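Local coordinates for oxidoreductase protein (Agrobacterium radiobacter, PDB 5UI9) that binds NAD+ together with a small dihydroxy acid and probably acts as an NAD-dependent oxidoreductase of the GFO/IDH/MocA family, at residues 13-18 with 163-168; 151-156 with 188-193; 22-27 with 68-73. All blocks are in the same frame, centred on the assembly; numbering follows the deposited sequence.

Contact 1: residues 13-18 with 163-168; sequences CGFFAV and SGQPYL. With NAD (nicotinamide-adenine-dinucleotide), chain C; 8A1 ((2S)-2,3-dihydroxy-2-methylpropanoic acid), chain D.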
loop_
_atom_site.group_PDB
_atom_site.type_symbol
_atom_site.label_atom_id
_atom_site.label_comp_id
_atom_site.label_asym_id
_atom_site.label_seq_id
_atom_site.Cartn_x
_atom_site.Cartn_y
_atom_site.Cartn_z
ATOM N N CYS A 13 10.603 24.594 26.026
ATOM C CA CYS A 13 11.467 23.635 26.727
ATOM C C CYS A 13 10.700 22.369 27.127
ATOM O O CYS A 13 10.737 21.945 28.289
ATOM C CB CYS A 13 12.092 24.303 27.959
ATOM S SG CYS A 13 13.227 25.650 27.552
ATOM N N GLY A 14 10.031 21.757 26.153
ATOM C CA GLY A 14 9.117 20.650 26.418
ATOM C C GLY A 14 9.747 19.286 26.276
ATOM O O GLY A 14 10.967 19.133 26.376
ATOM N N PHE A 15 8.893 18.298 26.021
ATOM C CA PHE A 15 9.294 16.900 25.878
ATOM C C PHE A 15 10.376 16.711 24.815
ATOM O O PHE A 15 11.469 16.215 25.111
ATOM C CB PHE A 15 8.055 16.055 25.547
ATOM C CG PHE A 15 8.361 14.642 25.120
ATOM C CD1 PHE A 15 8.764 13.689 26.052
ATOM C CD2 PHE A 15 8.223 14.256 23.786
ATOM C CE1 PHE A 15 9.026 12.376 25.660
ATOM C CE2 PHE A 15 8.485 12.949 23.391
ATOM C CZ PHE A 15 8.892 12.010 24.328
ATOM N N PHE A 16 10.080 17.124 23.586
ATOM C CA PHE A 16 11.013 16.906 22.489
ATOM C C PHE A 16 12.218 17.846 22.480
ATOM O O PHE A 16 13.281 17.472 21.980
ATOM C CB PHE A 16 10.313 16.946 21.129
ATOM C CG PHE A 16 11.114 16.288 20.040
ATOM C CD1 PHE A 16 11.243 14.900 20.003
ATOM C CD2 PHE A 16 11.779 17.046 19.085
ATOM C CE1 PHE A 16 11.989 14.284 19.015
ATOM C CE2 PHE A 16 12.535 16.432 18.092
ATOM C CZ PHE A 16 12.628 15.050 18.050
ATOM N N ALA A 17 12.064 19.046 23.029
ATOM C CA ALA A 17 13.167 20.025 23.066
ATOM C C ALA A 17 14.410 19.555 23.821
ATOM O O ALA A 17 15.504 20.024 23.536
ATOM C CB ALA A 17 12.691 21.345 23.650
ATOM N N VAL A 18 14.241 18.636 24.774
ATOM C CA VAL A 18 15.374 18.032 25.489
ATOM C C VAL A 18 16.329 17.359 24.493
ATOM O O VAL A 18 17.546 17.451 24.655
ATOM C CB VAL A 18 14.898 17.028 26.577
ATOM C CG1 VAL A 18 16.079 16.284 27.210
ATOM C CG2 VAL A 18 14.079 17.750 27.651
ATOM N N SER A 163 1.888 8.934 25.965
ATOM C CA SER A 163 2.562 9.140 27.267
ATOM C C SER A 163 3.402 10.410 27.268
ATOM O O SER A 163 3.181 11.301 28.084
ATOM C CB SER A 163 3.463 7.956 27.640
ATOM O OG SER A 163 2.692 6.883 28.139
ATOM N N GLY A 164 4.360 10.476 26.349
ATOM C CA GLY A 164 5.243 11.632 26.230
ATOM C C GLY A 164 4.582 12.863 25.634
ATOM O O GLY A 164 5.005 13.988 25.921
ATOM N N GLN A 165 3.550 12.650 24.808
ATOM C CA GLN A 165 2.889 13.719 24.053
ATOM C C GLN A 165 1.354 13.629 24.217
ATOM O O GLN A 165 0.654 13.339 23.249
ATOM C CB GLN A 165 3.307 13.637 22.572
ATOM C CG GLN A 165 4.803 13.858 22.340
ATOM C CD GLN A 165 5.288 13.410 20.975
ATOM O OE1 GLN A 165 6.084 12.468 20.873
ATOM N NE2 GLN A 165 4.824 14.088 19.916
ATOM N N PRO A 166 0.834 13.890 25.441
ATOM C CA PRO A 166 -0.610 13.723 25.772
ATOM C C PRO A 166 -1.614 14.497 24.893
ATOM O O PRO A 166 -2.732 14.021 24.677
ATOM C CB PRO A 166 -0.716 14.205 27.232
ATOM C CG PRO A 166 0.671 14.370 27.732
ATOM C CD PRO A 166 1.578 14.526 26.549
ATOM N N TYR A 167 -1.220 15.682 24.430
ATOM C CA TYR A 167 -2.005 16.485 23.466
ATOM C C TYR A 167 -2.455 15.738 22.198
ATOM O O TYR A 167 -3.498 16.067 21.626
ATOM C CB TYR A 167 -1.247 17.776 23.071
ATOM C CG TYR A 167 0.131 17.541 22.489
ATOM C CD1 TYR A 167 0.306 17.288 21.126
ATOM C CD2 TYR A 167 1.268 17.580 23.303
ATOM C CE1 TYR A 167 1.571 17.071 20.596
ATOM C CE2 TYR A 167 2.535 17.359 22.781
ATOM C CZ TYR A 167 2.680 17.107 21.429
ATOM O OH TYR A 167 3.927 16.877 20.926
ATOM N N LEU A 168 -1.677 14.740 21.771
ATOM C CA LEU A 168 -2.015 13.911 20.612
ATOM C C LEU A 168 -3.360 13.172 20.747
ATOM O O LEU A 168 -4.025 12.915 19.741
ATOM C CB LEU A 168 -0.891 12.897 20.333
ATOM C CG LEU A 168 0.477 13.456 19.912
ATOM C CD1 LEU A 168 1.488 12.330 19.717
ATOM C CD2 LEU A 168 0.372 14.324 18.658
HETATM P PA NAD C . 5.333 19.913 24.859
HETATM O O1A NAD C . 3.944 20.399 25.215
HETATM O O2A NAD C . 5.974 18.809 25.654
HETATM O O5B NAD C . 6.323 21.169 24.873
HETATM C C5B NAD C . 5.930 22.470 24.455
HETATM C C4B NAD C . 6.553 23.460 25.427
HETATM O O4B NAD C . 6.440 24.771 24.884
HETATM C C3B NAD C . 5.853 23.476 26.778
HETATM O O3B NAD C . 6.829 23.345 27.821
HETATM C C2B NAD C . 5.126 24.813 26.835
HETATM O O2B NAD C . 5.118 25.356 28.155
HETATM C C1B NAD C . 5.942 25.666 25.877
HETATM N N9A NAD C . 5.242 26.759 25.163
HETATM C C8A NAD C . 4.095 26.689 24.460
HETATM N N7A NAD C . 3.803 27.901 23.919
HETATM C C5A NAD C . 4.782 28.759 24.263
HETATM C C6A NAD C . 5.108 30.192 24.034
HETATM N N6A NAD C . 4.301 30.990 23.302
HETATM N N1A NAD C . 6.247 30.678 24.581
HETATM C C2A NAD C . 7.078 29.915 25.323
HETATM N N3A NAD C . 6.841 28.612 25.567
HETATM C C4A NAD C . 5.735 27.992 25.075
HETATM O O3 NAD C . 5.337 19.521 23.301
HETATM P PN NAD C . 6.377 18.477 22.639
HETATM O O1N NAD C . 5.871 17.066 22.807
HETATM O O2N NAD C . 7.777 18.813 23.089
HETATM O O5D NAD C . 6.172 18.870 21.104
HETATM C C5D NAD C . 6.502 20.178 20.656
HETATM C C4D NAD C . 6.538 20.164 19.141
HETATM O O4D NAD C . 7.538 19.232 18.718
HETATM C C3D NAD C . 5.211 19.724 18.539
HETATM O O3D NAD C . 4.827 20.623 17.493
HETATM C C2D NAD C . 5.476 18.326 18.007
HETATM O O2D NAD C . 4.761 18.037 16.805
HETATM C C1D NAD C . 6.982 18.340 17.753
HETATM N N1N NAD C . 7.657 17.030 17.814
HETATM C C2N NAD C . 8.524 16.748 16.826
HETATM C C3N NAD C . 9.223 15.552 16.773
HETATM C C7N NAD C . 10.170 15.322 15.628
HETATM O O7N NAD C . 10.787 16.278 15.163
HETATM N N7N NAD C . 10.336 14.095 15.129
HETATM C C4N NAD C . 9.012 14.615 17.786
HETATM C C5N NAD C . 8.115 14.916 18.813
HETATM C C6N NAD C . 7.449 16.142 18.813
HETATM O OXT 8A1 D . 8.302 12.197 15.715
HETATM C C 8A1 D . 7.209 12.812 15.742
HETATM O O 8A1 D . 7.035 13.896 15.142
HETATM C CA 8A1 D . 6.053 12.225 16.510
HETATM C CB 8A1 D . 5.225 11.427 15.503
HETATM O O1 8A1 D . 4.202 10.660 16.147
HETATM O O2 8A1 D . 5.263 13.279 17.084
HETATM C C3 8A1 D . 6.570 11.351 17.655
#
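Phe15 lays one face of its ring on the backbone of Gly164. The CA of Gly164 stands 4.1 Å from the centroid of the Phe15 ring and only 17° off the ring normal, a CH-pi contact, while Gly164 O sits over the rim of that face, 3.5 Å from Phe15 CG. With no side chain on Gly164, the ring can come this close. Phe15 has CG anti to the backbone N (chi1 169°), which swings the ring across to 163-168; the chain of Gln165 crosses it at about a right angle, its OE1 3.5 Å from Phe15 CE2. The tight part continues on the side facing the cofactor. Phe15 N bonds NAD O2A at 3.0 Å, Phe16 N bonds NAD O2N at 2.9 Å, and from the other segment Tyr167 OH donates to NAD O1N at 2.7 Å, so both segments hold the diphosphate. One face of the Phe16 ring, toward its rim, lies over NAD C4N, and Gln165 NE2 reaches 8A1 O2 at 3.0 Å while also donating to Tyr167 OH. Only the outer flank, with Ser163 and Pro166, faces solvent. Asn126 and Lys98 add further bonds to NAD. Gly14 and Ala17 fit the later part of a GxGxxA pattern, consistent with a Rossmann dinucleotide-binding loop, where backbone amides hold the diphosphate.

Contact 2: residues 151-156 with 188-193; sequences GRFSFR and RFILGD
Phe153 and Leu191 both keep CG anti to their own carbonyl carbon (chi1 -53° and -62°), and these torsions bring the outer end of the ring against the leucine's branch at the last turn of helix 175-191. The ring presents its edge. Leu191 CD1 lies near the ring plane, 3.9 Å from Phe153 CE1, and on the other side of CZ Ile190 CG1 lies 3.9 Å from Phe153 CE2, so the far rim of the ring fits between two neighbouring residues of the helix. Leu191 CD1 also comes within 4.2 Å of Gly151 N, where the strand carries no side chain. Thr183, Ile186 and Ala187 of the same helix pack on Phe153 as well, which seats the helix on the sheet of the C-terminal domain. Beyond the packed rim, the helix end is tied by charge: Arg188 grips Asp193 side-on through NE and NH2, with NH2 at 2.8 Å from Asp193 OD1, and NH2 has a second partner in Asp318. Gly192, with positive phi, takes the chain out of the helix. The side chains that meet between strand and helix are all apolar, so their fit rests on shape and burial, while the directional bonds of Arg188 hold the helix end.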
loop_
_atom_site.group_PDB
_atom_site.type_symbol
_atom_site.label_atom_id
_atom_site.label_comp_id
_atom_site.label_asym_id
_atom_site.label_seq_id
_atom_site.Cartn_x
_atom_site.Cartn_y
_atom_site.Cartn_z
ATOM N N GLY A 151 5.932 3.622 -5.494
ATOM C CA GLY A 151 6.467 3.524 -4.142
ATOM C C GLY A 151 5.422 3.265 -3.082
ATOM O O GLY A 151 4.246 3.528 -3.284
ATOM N N ARG A 152 5.873 2.725 -1.954
ATOM C CA ARG A 152 5.079 2.665 -0.750
ATOM C C ARG A 152 5.920 3.153 0.414
ATOM O O ARG A 152 7.054 2.707 0.584
ATOM C CB ARG A 152 4.611 1.241 -0.465
ATOM C CG ARG A 152 3.662 1.163 0.728
ATOM C CD ARG A 152 3.680 -0.194 1.396
ATOM N NE ARG A 152 2.734 -0.245 2.511
ATOM C CZ ARG A 152 2.623 -1.255 3.368
ATOM N NH1 ARG A 152 3.388 -2.334 3.264
ATOM N NH2 ARG A 152 1.735 -1.187 4.343
ATOM N N PHE A 153 5.334 4.039 1.219
ATOM C CA PHE A 153 5.954 4.600 2.409
ATOM C C PHE A 153 4.996 4.341 3.570
ATOM O O PHE A 153 3.887 4.866 3.578
ATOM C CB PHE A 153 6.177 6.104 2.223
ATOM C CG PHE A 153 6.934 6.450 0.970
ATOM C CD1 PHE A 153 6.264 6.598 -0.249
ATOM C CD2 PHE A 153 8.315 6.618 0.999
ATOM C CE1 PHE A 153 6.961 6.901 -1.409
ATOM C CE2 PHE A 153 9.016 6.920 -0.161
ATOM C CZ PHE A 153 8.338 7.060 -1.366
ATOM N N SER A 154 5.434 3.553 4.547
ATOM C CA SER A 154 4.539 2.973 5.552
ATOM C C SER A 154 5.089 3.164 6.966
ATOM O O SER A 154 6.242 2.848 7.232
ATOM C CB SER A 154 4.354 1.479 5.263
ATOM O OG SER A 154 3.400 0.897 6.132
ATOM N N PHE A 155 4.259 3.700 7.857
ATOM C CA PHE A 155 4.595 3.841 9.273
ATOM C C PHE A 155 3.387 3.318 10.028
ATOM O O PHE A 155 2.388 4.031 10.179
ATOM C CB PHE A 155 4.882 5.313 9.604
ATOM C CG PHE A 155 5.380 5.557 11.016
ATOM C CD1 PHE A 155 4.506 5.562 12.100
ATOM C CD2 PHE A 155 6.722 5.853 11.251
ATOM C CE1 PHE A 155 4.965 5.804 13.387
ATOM C CE2 PHE A 155 7.181 6.100 12.535
ATOM C CZ PHE A 155 6.300 6.075 13.604
ATOM N N ARG A 156 3.464 2.058 10.452
ATOM C CA ARG A 156 2.363 1.392 11.153
ATOM C C ARG A 156 2.901 0.920 12.493
ATOM O O ARG A 156 3.848 0.138 12.541
ATOM C CB ARG A 156 1.817 0.213 10.343
ATOM C CG ARG A 156 1.488 0.546 8.893
ATOM C CD ARG A 156 0.638 -0.545 8.245
ATOM N NE ARG A 156 -0.762 -0.443 8.679
ATOM C CZ ARG A 156 -1.640 0.461 8.243
ATOM N NH1 ARG A 156 -1.298 1.384 7.341
ATOM N NH2 ARG A 156 -2.881 0.458 8.729
ATOM N N ARG A 188 7.767 12.944 -0.915
ATOM C CA ARG A 188 8.285 14.060 -1.742
ATOM C C ARG A 188 9.791 14.006 -1.932
ATOM O O ARG A 188 10.293 14.167 -3.042
ATOM C CB ARG A 188 7.971 15.409 -1.099
ATOM C CG ARG A 188 6.543 15.877 -1.249
ATOM C CD ARG A 188 6.408 17.323 -0.797
ATOM N NE ARG A 188 7.325 18.211 -1.523
ATOM C CZ ARG A 188 8.333 18.920 -1.002
ATOM N NH1 ARG A 188 8.600 18.939 0.308
ATOM N NH2 ARG A 188 9.081 19.650 -1.818
ATOM N N PHE A 189 10.498 13.812 -0.825
ATOM C CA PHE A 189 11.957 13.724 -0.808
ATOM C C PHE A 189 12.468 12.652 -1.774
ATOM O O PHE A 189 13.410 12.887 -2.518
ATOM C CB PHE A 189 12.419 13.445 0.630
ATOM C CG PHE A 189 13.908 13.356 0.805
ATOM C CD1 PHE A 189 14.737 14.420 0.440
ATOM C CD2 PHE A 189 14.486 12.225 1.375
ATOM C CE1 PHE A 189 16.113 14.338 0.621
ATOM C CE2 PHE A 189 15.859 12.138 1.560
ATOM C CZ PHE A 189 16.675 13.204 1.188
ATOM N N ILE A 190 11.819 11.484 -1.769
ATOM C CA ILE A 190 12.217 10.355 -2.611
ATOM C C ILE A 190 11.696 10.453 -4.053
ATOM O O ILE A 190 12.468 10.270 -4.988
ATOM C CB ILE A 190 11.777 9.005 -1.980
ATOM C CG1 ILE A 190 12.380 8.839 -0.569
ATOM C CG2 ILE A 190 12.167 7.828 -2.863
ATOM C CD1 ILE A 190 13.867 9.132 -0.464
ATOM N N LEU A 191 10.399 10.708 -4.231
ATOM C CA LEU A 191 9.767 10.652 -5.571
ATOM C C LEU A 191 9.320 12.003 -6.139
ATOM O O LEU A 191 8.654 12.040 -7.180
ATOM C CB LEU A 191 8.577 9.687 -5.546
ATOM C CG LEU A 191 8.889 8.229 -5.216
ATOM C CD1 LEU A 191 7.599 7.429 -5.174
ATOM C CD2 LEU A 191 9.858 7.626 -6.221
ATOM N N GLY A 192 9.705 13.102 -5.485
ATOM C CA GLY A 192 9.373 14.448 -5.956
ATOM C C GLY A 192 7.968 14.925 -5.623
ATOM O O GLY A 192 7.131 14.171 -5.091
ATOM N N ASP A 193 7.709 16.182 -5.980
ATOM C CA ASP A 193 6.465 16.878 -5.635
ATOM C C ASP A 193 5.246 16.199 -6.261
ATOM O O ASP A 193 5.358 15.503 -7.280
ATOM C CB ASP A 193 6.514 18.358 -6.058
ATOM C CG ASP A 193 7.640 19.144 -5.375
ATOM O OD1 ASP A 193 8.060 18.774 -4.256
ATOM O OD2 ASP A 193 8.100 20.144 -5.966
#

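Contact 3: residues 22-27 with 68-73; sequences HAWKDV and FDFVDI. With MG (magnesium ion), chain E.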
loop_
_atom_site.group_PDB
_atom_site.type_symbol
_atom_site.label_atom_id
_atom_site.label_comp_id
_atom_site.label_asym_id
_atom_site.label_seq_id
_atom_site.Cartn_x
_atom_site.Cartn_y
_atom_site.Cartn_z
ATOM N N HIS A 22 20.216 18.497 23.705
ATOM C CA HIS A 22 21.339 17.548 23.651
ATOM C C HIS A 22 22.082 17.704 22.332
ATOM O O HIS A 22 23.309 17.830 22.315
ATOM C CB HIS A 22 20.880 16.089 23.771
ATOM C CG HIS A 22 20.569 15.646 25.168
ATOM N ND1 HIS A 22 21.507 15.652 26.176
ATOM C CD2 HIS A 22 19.442 15.124 25.709
ATOM C CE1 HIS A 22 20.962 15.187 27.286
ATOM N NE2 HIS A 22 19.709 14.859 27.030
ATOM N N ALA A 23 21.328 17.709 21.234
ATOM C CA ALA A 23 21.920 17.814 19.895
ATOM C C ALA A 23 22.693 19.119 19.673
ATOM O O ALA A 23 23.751 19.103 19.048
ATOM C CB ALA A 23 20.854 17.645 18.825
ATOM N N TRP A 24 22.176 20.234 20.182
ATOM C CA TRP A 24 22.879 21.523 20.042
ATOM C C TRP A 24 24.262 21.515 20.696
ATOM O O TRP A 24 25.179 22.171 20.204
ATOM C CB TRP A 24 22.053 22.694 20.590
ATOM C CG TRP A 24 20.941 23.133 19.694
ATOM C CD1 TRP A 24 19.622 23.200 20.014
ATOM C CD2 TRP A 24 21.047 23.590 18.341
ATOM N NE1 TRP A 24 18.896 23.653 18.946
ATOM C CE2 TRP A 24 19.746 23.899 17.905
ATOM C CE3 TRP A 24 22.113 23.753 17.451
ATOM C CZ2 TRP A 24 19.480 24.360 16.619
ATOM C CZ3 TRP A 24 21.848 24.213 16.178
ATOM C CH2 TRP A 24 20.544 24.514 15.771
ATOM N N LYS A 25 24.406 20.778 21.793
ATOM C CA LYS A 25 25.706 20.592 22.440
ATOM C C LYS A 25 26.671 19.872 21.488
ATOM O O LYS A 25 27.783 20.350 21.274
ATOM C CB LYS A 25 25.531 19.858 23.782
ATOM C CG LYS A 25 26.813 19.590 24.566
ATOM C CD LYS A 25 26.709 19.980 26.044
ATOM C CE LYS A 25 25.536 19.341 26.790
ATOM N NZ LYS A 25 25.508 17.862 26.664
ATOM N N ASP A 26 26.218 18.767 20.890
ATOM C CA ASP A 26 26.996 18.022 19.879
ATOM C C ASP A 26 27.257 18.788 18.575
ATOM O O ASP A 26 28.224 18.494 17.895
ATOM C CB ASP A 26 26.297 16.703 19.491
ATOM C CG ASP A 26 26.355 15.636 20.580
ATOM O OD1 ASP A 26 27.098 15.779 21.576
ATOM O OD2 ASP A 26 25.634 14.623 20.420
ATOM N N VAL A 27 26.383 19.716 18.192
ATOM C CA VAL A 27 26.576 20.473 16.947
ATOM C C VAL A 27 27.880 21.267 17.025
ATOM O O VAL A 27 28.139 21.939 18.025
ATOM C CB VAL A 27 25.400 21.449 16.653
ATOM C CG1 VAL A 27 25.770 22.467 15.568
ATOM C CG2 VAL A 27 24.137 20.683 16.257
ATOM N N PHE A 68 21.494 36.760 20.466
ATOM C CA PHE A 68 21.548 35.450 19.800
ATOM C C PHE A 68 21.423 35.567 18.278
ATOM O O PHE A 68 20.743 36.457 17.766
ATOM C CB PHE A 68 20.484 34.488 20.362
ATOM C CG PHE A 68 19.129 35.104 20.531
ATOM C CD1 PHE A 68 18.794 35.750 21.722
ATOM C CD2 PHE A 68 18.186 35.040 19.511
ATOM C CE1 PHE A 68 17.543 36.325 21.884
ATOM C CE2 PHE A 68 16.932 35.614 19.666
ATOM C CZ PHE A 68 16.608 36.253 20.856
ATOM N N ASP A 69 22.089 34.652 17.576
ATOM C CA ASP A 69 22.143 34.637 16.106
ATOM C C ASP A 69 20.988 33.864 15.450
ATOM O O ASP A 69 20.685 34.076 14.276
ATOM C CB ASP A 69 23.472 34.029 15.644
ATOM C CG ASP A 69 24.670 34.740 16.237
ATOM O OD1 ASP A 69 24.754 35.972 16.081
ATOM O OD2 ASP A 69 25.511 34.069 16.869
ATOM N N PHE A 70 20.369 32.948 16.186
ATOM C CA PHE A 70 19.197 32.248 15.666
ATOM C C PHE A 70 18.262 31.803 16.768
ATOM O O PHE A 70 18.625 31.788 17.953
ATOM C CB PHE A 70 19.612 31.056 14.805
ATOM C CG PHE A 70 20.258 29.942 15.576
ATOM C CD1 PHE A 70 21.631 29.925 15.779
ATOM C CD2 PHE A 70 19.490 28.889 16.084
ATOM C CE1 PHE A 70 22.233 28.892 16.483
ATOM C CE2 PHE A 70 20.086 27.850 16.787
ATOM C CZ PHE A 70 21.459 27.849 16.984
ATOM N N VAL A 71 17.053 31.442 16.359
ATOM C CA VAL A 71 16.036 30.980 17.282
ATOM C C VAL A 71 15.565 29.582 16.865
ATOM O O VAL A 71 15.384 29.312 15.677
ATOM C CB VAL A 71 14.879 32.011 17.407
ATOM C CG1 VAL A 71 14.088 32.171 16.110
ATOM C CG2 VAL A 71 13.957 31.636 18.553
ATOM N N ASP A 72 15.417 28.698 17.855
ATOM C CA ASP A 72 14.909 27.344 17.671
ATOM C C ASP A 72 13.552 27.236 18.374
ATOM O O ASP A 72 13.471 27.198 19.602
ATOM C CB ASP A 72 15.911 26.325 18.234
ATOM C CG ASP A 72 15.662 24.893 17.737
ATOM O OD1 ASP A 72 14.947 24.688 16.727
ATOM O OD2 ASP A 72 16.209 23.963 18.364
ATOM N N ILE A 73 12.486 27.199 17.582
ATOM C CA ILE A 73 11.125 27.168 18.109
ATOM C C ILE A 73 10.668 25.711 18.218
ATOM O O ILE A 73 10.388 25.059 17.203
ATOM C CB ILE A 73 10.177 27.999 17.217
ATOM C CG1 ILE A 73 10.637 29.470 17.185
ATOM C CG2 ILE A 73 8.741 27.908 17.714
ATOM C CD1 ILE A 73 10.220 30.227 15.941
HETATM MG MG MG E . 27.427 22.849 20.063
HETATM O O HOH W 1 29.655 23.353 20.532
#
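The indole of Trp24 has the Phe70 ring over one face and the carboxylate of Asp72 at its edge. This is the packing of a helix on the parallel sheet of a Rossmann fold: Trp24 belongs to helix 17-26, which follows the first strand, and Phe70 and Asp72 alternate on strand 70-73 with side chains on the helix side, Val71 between them pointing away. Phe70 CE2 lies over the rim of the six-membered ring, 3.5 Å from Trp24 CH2. The two rings are inclined at 43° with centroids 4.9 Å apart, so they lean together obliquely. At the pyrrole edge Trp24 NE1 donates to Asp72 OD2 at 2.8 Å, a nearly straight bond that lies in the indole plane but reaches the oxygen from above the carboxylate plane, the two flat groups standing almost perpendicular. With chi1 at -164°, the Asp72 carboxylate extends opposite its own amide nitrogen, toward the indole. Gln20 NE2 also donates to OD2, so two N-H groups share this buried oxygen. The edge bond and the face contact together set how the indole sits. Gln299 and Thr303 of helix 289-308 pack against Trp24 too. The end of helix 17-26 binds magnesium through backbone carbonyls: Trp24 O at 2.4 Å and Val27 O at 2.3 Å, with Ala30 O and a water completing the ligands found.

Contacts 1 and 3 share helix 17-26: contact 1 uses the loop leading into it, where the cofactor's diphosphate is held, and contact 3 its end, with centres about 18 Å apart. Contact 3 packs that helix on the sheet away from NAD and the acid, though its end binds magnesium; the side chain of Asp72 stays about 9 Å from NAD and about 13 Å from the acid. Contact 1 brings the Rossmann part and the C-terminal part of the chain together over the ligands, whereas contact 2 lies within the C-terminal part, its centre about 26 Å from that of contact 1. Helix 175-191 links contact 2 to the pocket, since Asp178 and His182 upstream on it bond 8A1.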